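Local atomic coordinates of DNA-binding protein HU (Thermus thermophilus HB8, PDB entry 5EKA), a protein that wraps DNA as a histone-like homodimer, stabilising it against denaturation under extreme environmental conditions. Residues A[60-64]-A[76-80]; A[50-54]-A[84-90]. One frame throughout, in Å; residues are numbered along the deposited sequence.

Contact 1 of 2, residues A[60-64]-A[76-80]; sequences RKART and IPATQ
This is the outer part of the beta-ribbon arm of an HU subunit, where strands 53-60 and 79-86 run antiparallel and then leave regular pairing; in the HU family such arms reach around DNA. Along 76-80, Ile-76 comes first, with a weak hydrogen bond from N to Ala-62 O (3.3 Å), an atom whose place in the model is uncertain. Ile-76 CG1 lies 3.8 Å from Thr-64 C. Pro-77 and Ala-78 follow at phi/psi -84/160° and -69/144°. Ala-78 passes Ala-62 with CA atoms 3.9 Å and CB atoms 4.3 Å apart, while its CA makes a CA-H...O contact with Arg-60 O at 3.2 Å. Thr-79 forms an antiparallel hydrogen-bonded pair with Arg-60 (CA-CA 5.2 Å): Thr-79 N to Arg-60 O is 3.0 Å, Arg-60 N to Thr-79 O 2.9 Å. On their shared face, Arg-60 NH1 (chi1 m, chi2 and chi3 t) donates a hydrogen bond to OG1 of Thr-79 (chi1 p) at 2.9 Å. Gln-80 NE2 donates a hydrogen bond to Val-94 O of the second subunit.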
loop_
_atom_site.group_PDB
_atom_site.type_symbol
_atom_site.label_atom_id
_atom_site.label_comp_id
_atom_site.label_asym_id
_atom_site.label_seq_id
_atom_site.Cartn_x
_atom_site.Cartn_y
_atom_site.Cartn_z
ATOM N N ARG A 60 -11.005 0.569 -17.968
ATOM C CA ARG A 60 -11.437 -0.378 -18.960
ATOM C C ARG A 60 -12.394 0.398 -19.870
ATOM O O ARG A 60 -13.348 0.980 -19.395
ATOM C CB ARG A 60 -12.166 -1.551 -18.301
ATOM C CG ARG A 60 -11.536 -2.093 -17.014
ATOM C CD ARG A 60 -12.216 -3.399 -16.600
ATOM N NE ARG A 60 -11.728 -3.969 -15.336
ATOM C CZ ARG A 60 -12.230 -3.721 -14.125
ATOM N NH1 ARG A 60 -13.246 -2.874 -13.955
ATOM N NH2 ARG A 60 -11.689 -4.314 -13.060
ATOM N N LYS A 61 -12.084 0.441 -21.166
ATOM C CA LYS A 61 -12.947 1.092 -22.164
ATOM C C LYS A 61 -14.269 0.356 -22.271
ATOM O O LYS A 61 -14.337 -0.839 -22.008
ATOM C CB LYS A 61 -12.279 1.084 -23.543
ATOM C CG LYS A 61 -10.980 1.857 -23.623
ATOM C CD LYS A 61 -10.304 1.629 -24.965
ATOM C CE LYS A 61 -8.789 1.572 -24.815
ATOM N NZ LYS A 61 -8.093 1.431 -26.122
ATOM N N ALA A 62 -15.315 1.059 -22.704
ATOM C CA ALA A 62 -16.647 0.459 -22.819
ATOM C C ALA A 62 -16.692 -0.783 -23.712
ATOM O O ALA A 62 -17.413 -1.733 -23.416
ATOM C CB ALA A 62 -17.661 1.488 -23.313
ATOM N N ARG A 63 -15.948 -0.788 -24.802
ATOM C CA ARG A 63 -15.874 -2.018 -25.632
ATOM C C ARG A 63 -15.698 -3.317 -24.774
ATOM O O ARG A 63 -16.626 -4.122 -24.639
ATOM C CB ARG A 63 -14.784 -1.889 -26.721
ATOM C CG ARG A 63 -13.674 -0.875 -26.435
ATOM C CD ARG A 63 -12.559 -0.986 -27.450
ATOM N NE ARG A 63 -11.210 -1.136 -26.875
ATOM C CZ ARG A 63 -10.801 -2.123 -26.061
ATOM N NH1 ARG A 63 -9.536 -2.140 -25.637
ATOM N NH2 ARG A 63 -11.629 -3.083 -25.643
ATOM N N THR A 64 -14.522 -3.470 -24.171
ATOM C CA THR A 64 -14.203 -4.528 -23.186
ATOM C C THR A 64 -15.339 -5.527 -22.915
ATOM O O THR A 64 -15.196 -6.461 -22.127
ATOM C CB THR A 64 -13.732 -3.843 -21.862
ATOM O OG1 THR A 64 -12.577 -3.022 -22.135
ATOM C CG2 THR A 64 -13.415 -4.865 -20.723
ATOM N N ILE A 76 -20.276 -3.425 -23.269
ATOM C CA ILE A 76 -20.398 -3.202 -21.822
ATOM C C ILE A 76 -19.786 -1.843 -21.448
ATOM O O ILE A 76 -19.006 -1.299 -22.218
ATOM C CB ILE A 76 -19.760 -4.348 -20.987
ATOM C CG1 ILE A 76 -18.240 -4.202 -20.875
ATOM C CG2 ILE A 76 -20.115 -5.719 -21.567
ATOM C CD1 ILE A 76 -17.705 -4.598 -19.516
ATOM N N PRO A 77 -20.129 -1.296 -20.262
ATOM C CA PRO A 77 -19.759 0.100 -20.001
ATOM C C PRO A 77 -18.330 0.249 -19.494
ATOM O O PRO A 77 -17.735 -0.720 -19.012
ATOM C CB PRO A 77 -20.740 0.523 -18.908
ATOM C CG PRO A 77 -21.207 -0.745 -18.277
ATOM C CD PRO A 77 -20.740 -1.919 -19.080
ATOM N N ALA A 78 -17.800 1.462 -19.626
ATOM C CA ALA A 78 -16.440 1.769 -19.185
ATOM C C ALA A 78 -16.408 1.724 -17.658
ATOM O O ALA A 78 -17.383 2.083 -17.003
ATOM C CB ALA A 78 -16.012 3.133 -19.690
ATOM N N THR A 79 -15.300 1.247 -17.109
ATOM C CA THR A 79 -15.151 1.131 -15.669
ATOM C C THR A 79 -13.743 1.558 -15.305
ATOM O O THR A 79 -12.894 1.702 -16.145
ATOM C CB THR A 79 -15.374 -0.300 -15.148
ATOM O OG1 THR A 79 -14.621 -1.201 -15.933
ATOM C CG2 THR A 79 -16.852 -0.694 -15.226
ATOM N N GLN A 80 -13.532 1.834 -14.031
ATOM C CA GLN A 80 -12.187 2.189 -13.589
ATOM C C GLN A 80 -11.977 1.621 -12.219
ATOM O O GLN A 80 -12.929 1.451 -11.471
ATOM C CB GLN A 80 -11.952 3.696 -13.644
ATOM C CG GLN A 80 -12.822 4.539 -12.748
ATOM C CD GLN A 80 -12.667 6.046 -13.006
ATOM O OE1 GLN A 80 -12.610 6.501 -14.152
ATOM N NE2 GLN A 80 -12.616 6.822 -11.937
#

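Contact 2 of 2, residues A[50-54]-A[84-90]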
loop_
_atom_site.group_PDB
_atom_site.type_symbol
_atom_site.label_atom_id
_atom_site.label_comp_id
_atom_site.label_asym_id
_atom_site.label_seq_id
_atom_site.Cartn_x
_atom_site.Cartn_y
_atom_site.Cartn_z
ATOM N N THR A 50 8.305 5.622 -3.600
ATOM C CA THR A 50 9.627 5.278 -4.050
ATOM C C THR A 50 10.154 4.131 -3.213
ATOM O O THR A 50 10.101 4.170 -1.993
ATOM C CB THR A 50 10.593 6.493 -3.928
ATOM O OG1 THR A 50 10.274 7.444 -4.946
ATOM C CG2 THR A 50 12.025 6.075 -4.093
ATOM N N GLY A 51 10.610 3.092 -3.889
ATOM C CA GLY A 51 11.189 1.960 -3.215
ATOM C C GLY A 51 10.206 0.889 -2.850
ATOM O O GLY A 51 10.613 -0.131 -2.302
ATOM N N PHE A 52 8.921 1.110 -3.161
ATOM C CA PHE A 52 7.838 0.195 -2.779
ATOM C C PHE A 52 6.953 -0.128 -3.992
ATOM O O PHE A 52 6.992 -1.234 -4.519
ATOM C CB PHE A 52 7.048 0.747 -1.586
ATOM C CG PHE A 52 5.958 -0.168 -1.100
ATOM C CD1 PHE A 52 6.264 -1.284 -0.352
ATOM C CD2 PHE A 52 4.634 0.077 -1.420
ATOM C CE1 PHE A 52 5.276 -2.138 0.114
ATOM C CE2 PHE A 52 3.622 -0.758 -0.953
ATOM C CZ PHE A 52 3.946 -1.880 -0.194
ATOM N N GLY A 53 6.235 0.861 -4.496
ATOM C CA GLY A 53 5.443 0.667 -5.703
ATOM C C GLY A 53 4.511 1.838 -5.952
ATOM O O GLY A 53 4.567 2.837 -5.252
ATOM N N THR A 54 3.702 1.729 -6.992
ATOM C CA THR A 54 2.800 2.823 -7.354
ATOM C C THR A 54 1.361 2.345 -7.396
ATOM O O THR A 54 1.061 1.318 -8.023
ATOM C CB THR A 54 3.217 3.392 -8.707
ATOM O OG1 THR A 54 4.605 3.802 -8.620
ATOM C CG2 THR A 54 2.352 4.547 -9.173
ATOM N N PHE A 84 -2.139 -1.642 -8.169
ATOM C CA PHE A 84 -0.788 -1.423 -7.614
ATOM C C PHE A 84 0.237 -2.071 -8.516
ATOM O O PHE A 84 0.055 -3.204 -8.955
ATOM C CB PHE A 84 -0.731 -2.045 -6.247
ATOM C CG PHE A 84 0.609 -2.012 -5.608
ATOM C CD1 PHE A 84 1.130 -0.826 -5.096
ATOM C CD2 PHE A 84 1.305 -3.187 -5.439
ATOM C CE1 PHE A 84 2.352 -0.825 -4.465
ATOM C CE2 PHE A 84 2.531 -3.198 -4.793
ATOM C CZ PHE A 84 3.068 -2.018 -4.334
ATOM N N LYS A 85 1.290 -1.305 -8.824
ATOM C CA LYS A 85 2.401 -1.783 -9.623
ATOM C C LYS A 85 3.610 -1.865 -8.680
ATOM O O LYS A 85 4.170 -0.820 -8.291
ATOM C CB LYS A 85 2.702 -0.805 -10.751
ATOM C CG LYS A 85 3.881 -1.276 -11.576
ATOM C CD LYS A 85 3.749 -0.915 -13.025
ATOM C CE LYS A 85 4.664 -1.791 -13.868
ATOM N NZ LYS A 85 6.094 -1.700 -13.454
ATOM N N PRO A 86 4.030 -3.083 -8.338
ATOM C CA PRO A 86 5.144 -3.155 -7.406
ATOM C C PRO A 86 6.440 -2.700 -8.038
ATOM O O PRO A 86 6.654 -2.931 -9.224
ATOM C CB PRO A 86 5.240 -4.645 -7.070
ATOM C CG PRO A 86 4.595 -5.332 -8.156
ATOM C CD PRO A 86 3.520 -4.413 -8.680
ATOM N N GLY A 87 7.251 -2.034 -7.238
ATOM C CA GLY A 87 8.550 -1.602 -7.657
ATOM C C GLY A 87 9.554 -2.709 -7.704
ATOM O O GLY A 87 9.343 -3.796 -7.173
ATOM N N LYS A 88 10.687 -2.419 -8.334
ATOM C CA LYS A 88 11.710 -3.430 -8.484
ATOM C C LYS A 88 12.253 -3.985 -7.179
ATOM O O LYS A 88 12.476 -5.203 -7.043
ATOM C CB LYS A 88 12.875 -2.878 -9.283
ATOM C CG LYS A 88 13.956 -3.920 -9.500
ATOM C CD LYS A 88 14.970 -3.420 -10.480
ATOM C CE LYS A 88 15.882 -4.525 -10.999
ATOM N NZ LYS A 88 16.788 -5.062 -9.947
ATOM N N ALA A 89 12.512 -3.101 -6.226
ATOM C CA ALA A 89 13.033 -3.552 -4.930
ATOM C C ALA A 89 12.113 -4.568 -4.254
ATOM O O ALA A 89 12.569 -5.582 -3.715
ATOM C CB ALA A 89 13.279 -2.369 -4.020
ATOM N N LEU A 90 10.821 -4.287 -4.299
ATOM C CA LEU A 90 9.827 -5.164 -3.688
ATOM C C LEU A 90 9.744 -6.475 -4.476
ATOM O O LEU A 90 9.735 -7.558 -3.891
ATOM C CB LEU A 90 8.487 -4.457 -3.618
ATOM C CG LEU A 90 7.392 -5.306 -2.967
ATOM C CD1 LEU A 90 7.730 -5.710 -1.549
ATOM C CD2 LEU A 90 6.034 -4.634 -3.059
#
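At the base of the HU arm, this is a mixed contact: the beginning of strand 53-60 pairs antiparallel with the end of strand 79-86, and the turn before strand 53-60 packs on the start of the C-terminal helix 88-94. Thr-54 and Lys-85 form a hydrogen-bonded pair, with Thr-54 N to Lys-85 O at 2.9 Å and Lys-85 N to Thr-54 O at 2.8 Å. Next comes the non-hydrogen-bonded pair Gly-53 and Pro-86, whose CA atoms are just 4.2 Å apart. A CB on Gly-53 would clash with the Phe-84 ring and Lys-85 O, so the close approach depends on glycine. Phe-52 and Gly-53 both face Leu-49, a classic beta bulge, and Phe-52 O receives a 2.8 Å hydrogen bond from N of Gly-87, the helix N-cap residue. The Phe-52 ring meets that of Phe-84 obliquely (centroids 5.4 Å apart, planes at 47°) and has Leu-90 CD2 over one face, 4.1 Å from Phe-52 CE1. These side chains join the dimer core: Phe-52 packs on Val-37 of the second subunit and Phe-84 meets Phe-55 of that subunit edge-to-face, while strand 79-86 leads through Gly-87 into helix 88-94.

How the contacts relate
Both contacts join the same two neighbouring strands, 53-60 and 79-86, at opposite ends of their pairing, and their centres are about 27 Å apart. The chain leaves contact 2 after Thr-54, passes through contact 1 and returns at Phe-84; only 55-59 and 81-83 separate the segments of the two, which do not otherwise touch. The centres of contacts 2 and 1 lie about 10 Å and 25 Å from the centre of the chain; contact 2 is partly buried, whereas contact 1 has no buried residue. The ribbon thus runs from the dimer core to an exposed end, beyond which residues 65-75 are not modelled. No DNA is present here, but in HU relatives the outer arm grips the duplex, consistent with contact 1 being the end nearer to DNA.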